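Local coordinates for glycosyltransferase-stabilizing protein Gtf2 (Streptococcus gordonii, PDB 5E9T) that stabilizes the glycosyltransferase GtfA and, in complex with it, adds the first N-acetylglucosamine to the serine-rich repeat adhesin GspB, at residues D56-F61 with Q96-L101; D188-H193 with T210-Q215. One frame throughout, in Å; residues are numbered along the deposited sequence.

How the contacts relate
Contacts 1 and 2 lie in different parts of the fold, with centres 38 Å apart and nearest atoms about 22 Å apart. Contact 1 sits at the antiparallel sheet inserted in the chain between strands 41-42 and 194-196; it is partly buried, and the GtfA chain borders it. Contact 2 is a surface contact at one end of the parallel, Rossmann-like sheet, touched by no other protein chain. The two hold no element in common. Pro58, Phe60, Phe61 and Leu101 give contact 1 an apolar, aromatic side beside a salt bridge at the more solvent-exposed end, whereas contact 2 relies mainly on carbonyl oxygens and on a histidine and an arginine.

Contact 1. Residues D56-F61 with Q96-L101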
ATOM      1  N   ASP B  56     -16.055 -33.373  13.052  1.00 41.80           N
ATOM      2  CA  ASP B  56     -16.637 -32.068  12.759  1.00 44.89           C
ATOM      3  C   ASP B  56     -16.220 -31.108  13.874  1.00 52.90           C
ATOM      4  O   ASP B  56     -16.869 -31.033  14.921  1.00 67.01           O
ATOM      5  CB  ASP B  56     -18.153 -32.194  12.655  1.00 47.26           C
ATOM      6  CG  ASP B  56     -18.768 -31.181  11.721  1.00 53.68           C
ATOM      7  OD1 ASP B  56     -18.390 -29.995  11.783  1.00 55.01           O
ATOM      8  OD2 ASP B  56     -19.630 -31.578  10.909  1.00 60.93           O
ATOM      9  N   HIS B  57     -15.168 -30.326  13.616  1.00 45.28           N
ATOM     10  CA  HIS B  57     -14.782 -29.207  14.481  1.00 45.82           C
ATOM     11  C   HIS B  57     -14.153 -28.139  13.600  1.00 36.23           C
ATOM     12  O   HIS B  57     -12.930 -27.940  13.602  1.00 34.80           O
ATOM     13  CB  HIS B  57     -13.823 -29.660  15.584  1.00 55.97           C
ATOM     14  CG  HIS B  57     -13.649 -28.655  16.682  1.00 70.99           C
ATOM     15  ND1 HIS B  57     -14.684 -27.873  17.149  1.00 69.59           N
ATOM     16  CD2 HIS B  57     -12.560 -28.309  17.410  1.00 83.38           C
ATOM     17  CE1 HIS B  57     -14.240 -27.086  18.115  1.00 73.75           C
ATOM     18  NE2 HIS B  57     -12.954 -27.332  18.292  1.00 81.63           N
ATOM     19  N   PRO B  58     -14.960 -27.447  12.803  1.00 28.47           N
ATOM     20  CA  PRO B  58     -14.399 -26.507  11.826  1.00 23.52           C
ATOM     21  C   PRO B  58     -13.729 -25.308  12.474  1.00 26.95           C
ATOM     22  O   PRO B  58     -13.702 -25.175  13.701  1.00 25.91           O
ATOM     23  CB  PRO B  58     -15.623 -26.080  11.003  1.00 18.80           C
ATOM     24  CG  PRO B  58     -16.659 -27.122  11.271  1.00 21.36           C
ATOM     25  CD  PRO B  58     -16.420 -27.564  12.677  1.00 25.40           C
ATOM     26  N   LEU B  59     -13.181 -24.427  11.646  1.00 36.71           N
ATOM     27  CA  LEU B  59     -12.585 -23.204  12.150  1.00 35.74           C
ATOM     28  C   LEU B  59     -13.659 -22.163  12.422  1.00 32.54           C
ATOM     29  O   LEU B  59     -14.646 -22.052  11.688  1.00 25.33           O
ATOM     30  CB  LEU B  59     -11.564 -22.648  11.157  1.00 31.63           C
ATOM     31  CG  LEU B  59     -10.123 -23.125  11.303  1.00 27.26           C
ATOM     32  CD1 LEU B  59      -9.191 -22.163  10.594  1.00 22.48           C
ATOM     33  CD2 LEU B  59      -9.749 -23.257  12.769  1.00 33.16           C
ATOM     34  N   PHE B  60     -13.458 -21.408  13.495  1.00 34.19           N
ATOM     35  CA  PHE B  60     -14.277 -20.255  13.822  1.00 30.13           C
ATOM     36  C   PHE B  60     -13.619 -19.020  13.222  1.00 33.10           C
ATOM     37  O   PHE B  60     -12.390 -18.927  13.158  1.00 34.45           O
ATOM     38  CB  PHE B  60     -14.418 -20.123  15.339  1.00 30.72           C
ATOM     39  CG  PHE B  60     -15.631 -19.352  15.782  1.00 34.30           C
ATOM     40  CD1 PHE B  60     -16.882 -19.625  15.250  1.00 38.09           C
ATOM     41  CD2 PHE B  60     -15.523 -18.378  16.761  1.00 27.28           C
ATOM     42  CE1 PHE B  60     -18.000 -18.919  15.671  1.00 36.09           C
ATOM     43  CE2 PHE B  60     -16.633 -17.673  17.183  1.00 29.39           C
ATOM     44  CZ  PHE B  60     -17.872 -17.942  16.640  1.00 29.79           C
ATOM     45  N   PHE B  61     -14.453 -18.070  12.779  1.00 34.85           N
ATOM     46  CA  PHE B  61     -13.998 -16.999  11.891  1.00 31.34           C
ATOM     47  C   PHE B  61     -12.718 -16.330  12.375  1.00 38.08           C
ATOM     48  O   PHE B  61     -11.889 -15.917  11.556  1.00 43.06           O
ATOM     49  CB  PHE B  61     -15.094 -15.943  11.736  1.00 25.18           C
ATOM     50  CG  PHE B  61     -15.155 -14.966  12.875  1.00 27.97           C
ATOM     51  CD1 PHE B  61     -15.591 -15.368  14.127  1.00 30.82           C
ATOM     52  CD2 PHE B  61     -14.773 -13.649  12.696  1.00 28.49           C
ATOM     53  CE1 PHE B  61     -15.641 -14.472  15.178  1.00 28.53           C
ATOM     54  CE2 PHE B  61     -14.824 -12.751  13.744  1.00 28.17           C
ATOM     55  CZ  PHE B  61     -15.258 -13.163  14.984  1.00 24.19           C
ATOM     56  N   GLN B  96     -24.014 -23.610   7.756  1.00 48.92           N
ATOM     57  CA  GLN B  96     -24.323 -24.655   8.714  1.00 50.65           C
ATOM     58  C   GLN B  96     -25.284 -24.058   9.725  1.00 61.88           C
ATOM     59  O   GLN B  96     -25.442 -22.836   9.805  1.00 63.30           O
ATOM     60  CB  GLN B  96     -23.067 -25.182   9.434  1.00 44.06           C
ATOM     61  CG  GLN B  96     -22.325 -26.316   8.737  1.00 49.34           C
ATOM     62  CD  GLN B  96     -21.461 -27.121   9.701  1.00 56.63           C
ATOM     63  OE1 GLN B  96     -21.413 -26.833  10.897  1.00 63.59           O
ATOM     64  NE2 GLN B  96     -20.780 -28.138   9.184  1.00 56.04           N
ATOM     65  N   ALA B  97     -25.936 -24.931  10.493  1.00 68.93           N
ATOM     66  CA  ALA B  97     -26.764 -24.456  11.595  1.00 67.46           C
ATOM     67  C   ALA B  97     -25.956 -23.541  12.508  1.00 61.39           C
ATOM     68  O   ALA B  97     -26.392 -22.436  12.850  1.00 64.73           O
ATOM     69  CB  ALA B  97     -27.335 -25.644  12.373  1.00 66.82           C
ATOM     70  N   ARG B  98     -24.763 -23.982  12.887  1.00 53.63           N
ATOM     71  CA  ARG B  98     -23.847 -23.120  13.615  1.00 57.98           C
ATOM     72  C   ARG B  98     -23.306 -22.038  12.685  1.00 60.33           C
ATOM     73  O   ARG B  98     -22.963 -22.304  11.529  1.00 61.46           O
ATOM     74  CB  ARG B  98     -22.707 -23.953  14.199  1.00 59.99           C
ATOM     75  CG  ARG B  98     -23.155 -25.309  14.730  1.00 58.61           C
ATOM     76  CD  ARG B  98     -21.986 -26.150  15.225  1.00 56.89           C
ATOM     77  NE  ARG B  98     -21.423 -26.998  14.178  1.00 56.65           N
ATOM     78  CZ  ARG B  98     -20.471 -27.905  14.383  1.00 61.09           C
ATOM     79  NH1 ARG B  98     -19.975 -28.084  15.599  1.00 65.42           N
ATOM     80  NH2 ARG B  98     -20.015 -28.634  13.373  1.00 61.92           N
ATOM     81  N   GLY B  99     -23.247 -20.803  13.190  1.00 57.00           N
ATOM     82  CA  GLY B  99     -22.790 -19.693  12.385  1.00 43.55           C
ATOM     83  C   GLY B  99     -21.310 -19.397  12.555  1.00 43.16           C
ATOM     84  O   GLY B  99     -20.686 -19.800  13.535  1.00 46.97           O
ATOM     85  N   ARG B 100     -20.763 -18.679  11.569  1.00 41.80           N
ATOM     86  CA  ARG B 100     -19.386 -18.185  11.584  1.00 39.64           C
ATOM     87  C   ARG B 100     -18.352 -19.308  11.539  1.00 42.20           C
ATOM     88  O   ARG B 100     -17.279 -19.196  12.137  1.00 41.60           O
ATOM     89  CB  ARG B 100     -19.128 -17.283  12.795  1.00 34.27           C
ATOM     90  CG  ARG B 100     -20.091 -16.124  12.905  1.00 34.98           C
ATOM     91  CD  ARG B 100     -19.569 -15.065  13.846  1.00 37.30           C
ATOM     92  NE  ARG B 100     -20.316 -13.820  13.706  1.00 41.25           N
ATOM     93  CZ  ARG B 100     -20.057 -12.716  14.394  1.00 39.73           C
ATOM     94  NH1 ARG B 100     -19.064 -12.699  15.270  1.00 39.08           N
ATOM     95  NH2 ARG B 100     -20.788 -11.627  14.204  1.00 36.69           N
ATOM     96  N   LEU B 101     -18.652 -20.387  10.824  1.00 42.77           N
ATOM     97  CA  LEU B 101     -17.686 -21.454  10.600  1.00 39.38           C
ATOM     98  C   LEU B 101     -16.945 -21.201   9.295  1.00 38.23           C
ATOM     99  O   LEU B 101     -17.550 -20.831   8.284  1.00 42.15           O
ATOM    100  CB  LEU B 101     -18.368 -22.822  10.562  1.00 39.06           C
ATOM    101  CG  LEU B 101     -18.788 -23.459  11.892  1.00 41.77           C
ATOM    102  CD1 LEU B 101     -17.607 -23.592  12.849  1.00 38.79           C
ATOM    103  CD2 LEU B 101     -19.904 -22.684  12.537  1.00 45.45           C
TER
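Phe60 and Phe61 meet Arg100 in the tightly packed part, where the loop before strand 71-74 passes the loop between strands 86-94 and 101-108. A single beta bridge pairs Phe60 with Leu101, and Phe61 N gives a weak hydrogen bond to Arg100 O (3.1 Å). Nearby, Leu101 CA sends a CA-H...O contact to Leu59 O (3.3 Å). Rim atom CE1 of Phe60 touches Arg100 CB at 3.5 Å, and Gly99 O lies at the ring edge. Arg100 is extended from CG to NE and runs beside Phe61, pointing the same way; its NH1 touches Phe61 CZ at 3.8 Å, and Arg100 CZ is 5.0 Å from the Phe61 ring centroid, a long cation-pi contact, at most weakly attractive. Leu101 CD1 packs on Pro58 CB (3.7 Å). Tyr255 of the neighbouring GtfA chain lays its ring nearly parallel to that of Phe60 and also reaches His57, which brings this side into the heterotetramer interface.

The solvent side is looser. There Asp56 and Arg98 reach tip to tip, and OD1 of Asp56 forms a salt bridge with NH2 of Arg98 (2.6 Å) at the guanidinium edge. The Gln96 amide oxygen OE1 accepts from Arg98 NE (3.3 Å), the donor lying nearly along the C=O axis. Gln96 and the exposed Asp56 thus both grip the guanidinium, and together they probably set its orientation.

Contact 2. Residues D188-H193 with T210-Q215; sequences DLDLDH and TGRAGQ
Asp192 and Gly214 bring their CA atoms to 5.1 Å as the two loops, their touching parts running 46° apart, enter strands 194-196 and 216-219. These are adjacent parallel strands of a Rossmann-like sheet, joined through helix 201-207 in a beta-alpha-beta crossover, and the contact joins the loops that lead into them. Asp192 O serves both neighbours opposite: Gln215 N donates a weak hydrogen bond to it (3.4 Å) and Gly214 CA makes a CA-H...O contact.

Among the side chains, His193 is buried. Its ND1 donates to Gln215 O, which lies at the ring edge; the modelled separation is very short and doubtful in its exact length. His193 CA also approaches Gln215 O in a CA-H...O contact, while the Gln215 side chain, bent at chi2, lies alongside the imidazole with the amide plane turned 75° from it. CE1 of His193 is 3.8 Å from CD of Gln215. Met1 and Leu445 also pack on this histidine.

At the outer side Arg212, bent at chi2, reaches across to Leu191, whose CB lies over one guanidinium face, toward the rim, 3.5 Å from NH2 of Arg212. The acid of Asp190 lies beyond salt-bridge range of Arg212. Helping to fix the guanidinium, Arg212 NE donates within its own plane to Ala213 O at 2.7 Å, standing 43° out of the carbonyl plane.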
ATOM      1  N   ASP B 188     -12.222 -49.726  -6.804  1.00 59.92           N
ATOM      2  CA  ASP B 188     -12.823 -51.003  -7.184  1.00 59.70           C
ATOM      3  C   ASP B 188     -14.334 -50.981  -6.958  1.00 58.39           C
ATOM      4  O   ASP B 188     -14.936 -51.961  -6.518  1.00 64.80           O
ATOM      5  CB  ASP B 188     -12.162 -52.165  -6.435  1.00 61.34           C
ATOM      6  CG  ASP B 188     -12.530 -53.517  -7.006  1.00 73.02           C
ATOM      7  OD1 ASP B 188     -13.134 -53.560  -8.100  1.00 81.83           O
ATOM      8  OD2 ASP B 188     -12.209 -54.536  -6.364  1.00 74.78           O
ATOM      9  N   LEU B 189     -14.953 -49.842  -7.252  1.00 52.15           N
ATOM     10  CA  LEU B 189     -16.381 -49.682  -7.036  1.00 53.03           C
ATOM     11  C   LEU B 189     -17.168 -50.409  -8.116  1.00 53.79           C
ATOM     12  O   LEU B 189     -16.812 -50.381  -9.300  1.00 50.40           O
ATOM     13  CB  LEU B 189     -16.756 -48.203  -7.017  1.00 55.29           C
ATOM     14  CG  LEU B 189     -15.922 -47.361  -6.066  1.00 58.93           C
ATOM     15  CD1 LEU B 189     -16.410 -45.920  -6.072  1.00 60.79           C
ATOM     16  CD2 LEU B 189     -15.939 -47.970  -4.659  1.00 57.06           C
ATOM     17  N   ASP B 190     -18.254 -51.048  -7.697  1.00 59.14           N
ATOM     18  CA  ASP B 190     -19.061 -51.854  -8.597  1.00 62.59           C
ATOM     19  C   ASP B 190     -19.954 -50.948  -9.439  1.00 61.76           C
ATOM     20  O   ASP B 190     -20.767 -50.187  -8.903  1.00 67.01           O
ATOM     21  CB  ASP B 190     -19.891 -52.851  -7.800  1.00 75.93           C
ATOM     22  CG  ASP B 190     -20.722 -53.724  -8.690  1.00 84.13           C
ATOM     23  OD1 ASP B 190     -20.456 -53.721  -9.903  1.00 88.65           O
ATOM     24  OD2 ASP B 190     -21.632 -54.408  -8.195  1.00 86.24           O
ATOM     25  N   LEU B 191     -19.793 -51.040 -10.756  1.00 61.98           N
ATOM     26  CA  LEU B 191     -20.365 -50.121 -11.731  1.00 65.46           C
ATOM     27  C   LEU B 191     -21.675 -50.615 -12.365  1.00 65.56           C
ATOM     28  O   LEU B 191     -21.987 -50.183 -13.479  1.00 55.20           O
ATOM     29  CB  LEU B 191     -19.320 -49.763 -12.790  1.00 63.39           C
ATOM     30  CG  LEU B 191     -18.331 -48.722 -12.224  1.00 59.05           C
ATOM     31  CD1 LEU B 191     -17.064 -48.569 -13.063  1.00 60.45           C
ATOM     32  CD2 LEU B 191     -19.004 -47.363 -12.020  1.00 55.37           C
ATOM     33  N   ASP B 192     -22.397 -51.567 -11.736  1.00 70.75           N
ATOM     34  CA  ASP B 192     -23.693 -52.021 -12.267  1.00 77.73           C
ATOM     35  C   ASP B 192     -24.488 -50.860 -12.790  1.00 78.91           C
ATOM     36  O   ASP B 192     -25.029 -50.893 -13.903  1.00 78.61           O
ATOM     37  CB  ASP B 192     -24.615 -52.635 -11.196  1.00 90.91           C
ATOM     38  CG  ASP B 192     -23.942 -53.601 -10.279  1.00100.89           C
ATOM     39  OD1 ASP B 192     -24.570 -53.972  -9.288  1.00110.14           O
ATOM     40  OD2 ASP B 192     -22.829 -54.018 -10.549  1.00104.06           O
ATOM     41  N   HIS B 193     -24.592 -49.842 -11.949  1.00 81.30           N
ATOM     42  CA  HIS B 193     -25.533 -48.761 -12.108  1.00 80.48           C
ATOM     43  C   HIS B 193     -24.856 -47.510 -11.590  1.00 74.11           C
ATOM     44  O   HIS B 193     -24.205 -47.545 -10.543  1.00 76.05           O
ATOM     45  CB  HIS B 193     -26.818 -49.053 -11.332  1.00 83.31           C
ATOM     46  CG  HIS B 193     -27.601 -50.199 -11.887  1.00 85.91           C
ATOM     47  ND1 HIS B 193     -28.093 -50.204 -13.174  1.00 89.88           N
ATOM     48  CD2 HIS B 193     -27.969 -51.381 -11.338  1.00 84.38           C
ATOM     49  CE1 HIS B 193     -28.735 -51.336 -13.393  1.00 90.16           C
ATOM     50  NE2 HIS B 193     -28.676 -52.067 -12.295  1.00 87.70           N
ATOM     51  N   THR B 210     -19.544 -46.352 -22.185  1.00 76.00           N
ATOM     52  CA  THR B 210     -20.407 -47.206 -23.006  1.00 75.97           C
ATOM     53  C   THR B 210     -19.765 -48.551 -23.336  1.00 78.53           C
ATOM     54  O   THR B 210     -20.470 -49.561 -23.457  1.00 77.93           O
ATOM     55  CB  THR B 210     -20.779 -46.485 -24.306  1.00 76.00           C
ATOM     56  OG1 THR B 210     -21.323 -45.193 -24.002  1.00 74.43           O
ATOM     57  CG2 THR B 210     -21.813 -47.286 -25.105  1.00 78.84           C
ATOM     58  N   GLY B 211     -18.438 -48.588 -23.488  1.00 78.52           N
ATOM     59  CA  GLY B 211     -17.765 -49.852 -23.753  1.00 76.87           C
ATOM     60  C   GLY B 211     -18.077 -50.917 -22.720  1.00 81.82           C
ATOM     61  O   GLY B 211     -18.245 -52.091 -23.055  1.00 85.17           O
ATOM     62  N   ARG B 212     -18.139 -50.526 -21.451  1.00 85.23           N
ATOM     63  CA  ARG B 212     -18.530 -51.432 -20.382  1.00 86.60           C
ATOM     64  C   ARG B 212     -20.054 -51.534 -20.291  1.00 83.11           C
ATOM     65  O   ARG B 212     -20.784 -50.613 -20.673  1.00 73.42           O
ATOM     66  CB  ARG B 212     -17.923 -50.960 -19.058  1.00 87.63           C
ATOM     67  CG  ARG B 212     -18.145 -51.890 -17.887  1.00 91.22           C
ATOM     68  CD  ARG B 212     -19.307 -51.414 -17.048  1.00 96.25           C
ATOM     69  NE  ARG B 212     -19.780 -52.444 -16.135  1.00101.79           N
ATOM     70  CZ  ARG B 212     -19.105 -52.858 -15.072  1.00107.35           C
ATOM     71  NH1 ARG B 212     -19.611 -53.801 -14.291  1.00107.79           N
ATOM     72  NH2 ARG B 212     -17.922 -52.330 -14.792  1.00112.93           N
ATOM     73  N   ALA B 213     -20.530 -52.669 -19.776  1.00 88.16           N
ATOM     74  CA  ALA B 213     -21.952 -52.995 -19.753  1.00 93.24           C
ATOM     75  C   ALA B 213     -22.576 -52.669 -18.400  1.00 91.98           C
ATOM     76  O   ALA B 213     -22.058 -53.064 -17.350  1.00 90.19           O
ATOM     77  CB  ALA B 213     -22.179 -54.470 -20.085  1.00 95.54           C
ATOM     78  N   GLY B 214     -23.690 -51.962 -18.448  1.00 86.41           N
ATOM     79  CA  GLY B 214     -24.484 -51.593 -17.295  1.00 76.31           C
ATOM     80  C   GLY B 214     -25.397 -50.468 -17.712  1.00 74.60           C
ATOM     81  O   GLY B 214     -25.211 -49.848 -18.759  1.00 84.19           O
ATOM     82  N   GLN B 215     -26.401 -50.194 -16.892  1.00 68.18           N
ATOM     83  CA  GLN B 215     -27.240 -49.054 -17.225  1.00 71.17           C
ATOM     84  C   GLN B 215     -27.463 -48.163 -16.018  1.00 69.88           C
ATOM     85  O   GLN B 215     -27.623 -48.631 -14.886  1.00 62.86           O
ATOM     86  CB  GLN B 215     -28.586 -49.446 -17.854  1.00 73.48           C
ATOM     87  CG  GLN B 215     -29.608 -50.044 -16.935  1.00 76.30           C
ATOM     88  CD  GLN B 215     -29.667 -51.543 -17.077  1.00 81.82           C
ATOM     89  OE1 GLN B 215     -28.636 -52.207 -17.175  1.00 85.33           O
ATOM     90  NE2 GLN B 215     -30.876 -52.086 -17.122  1.00 81.91           N
TER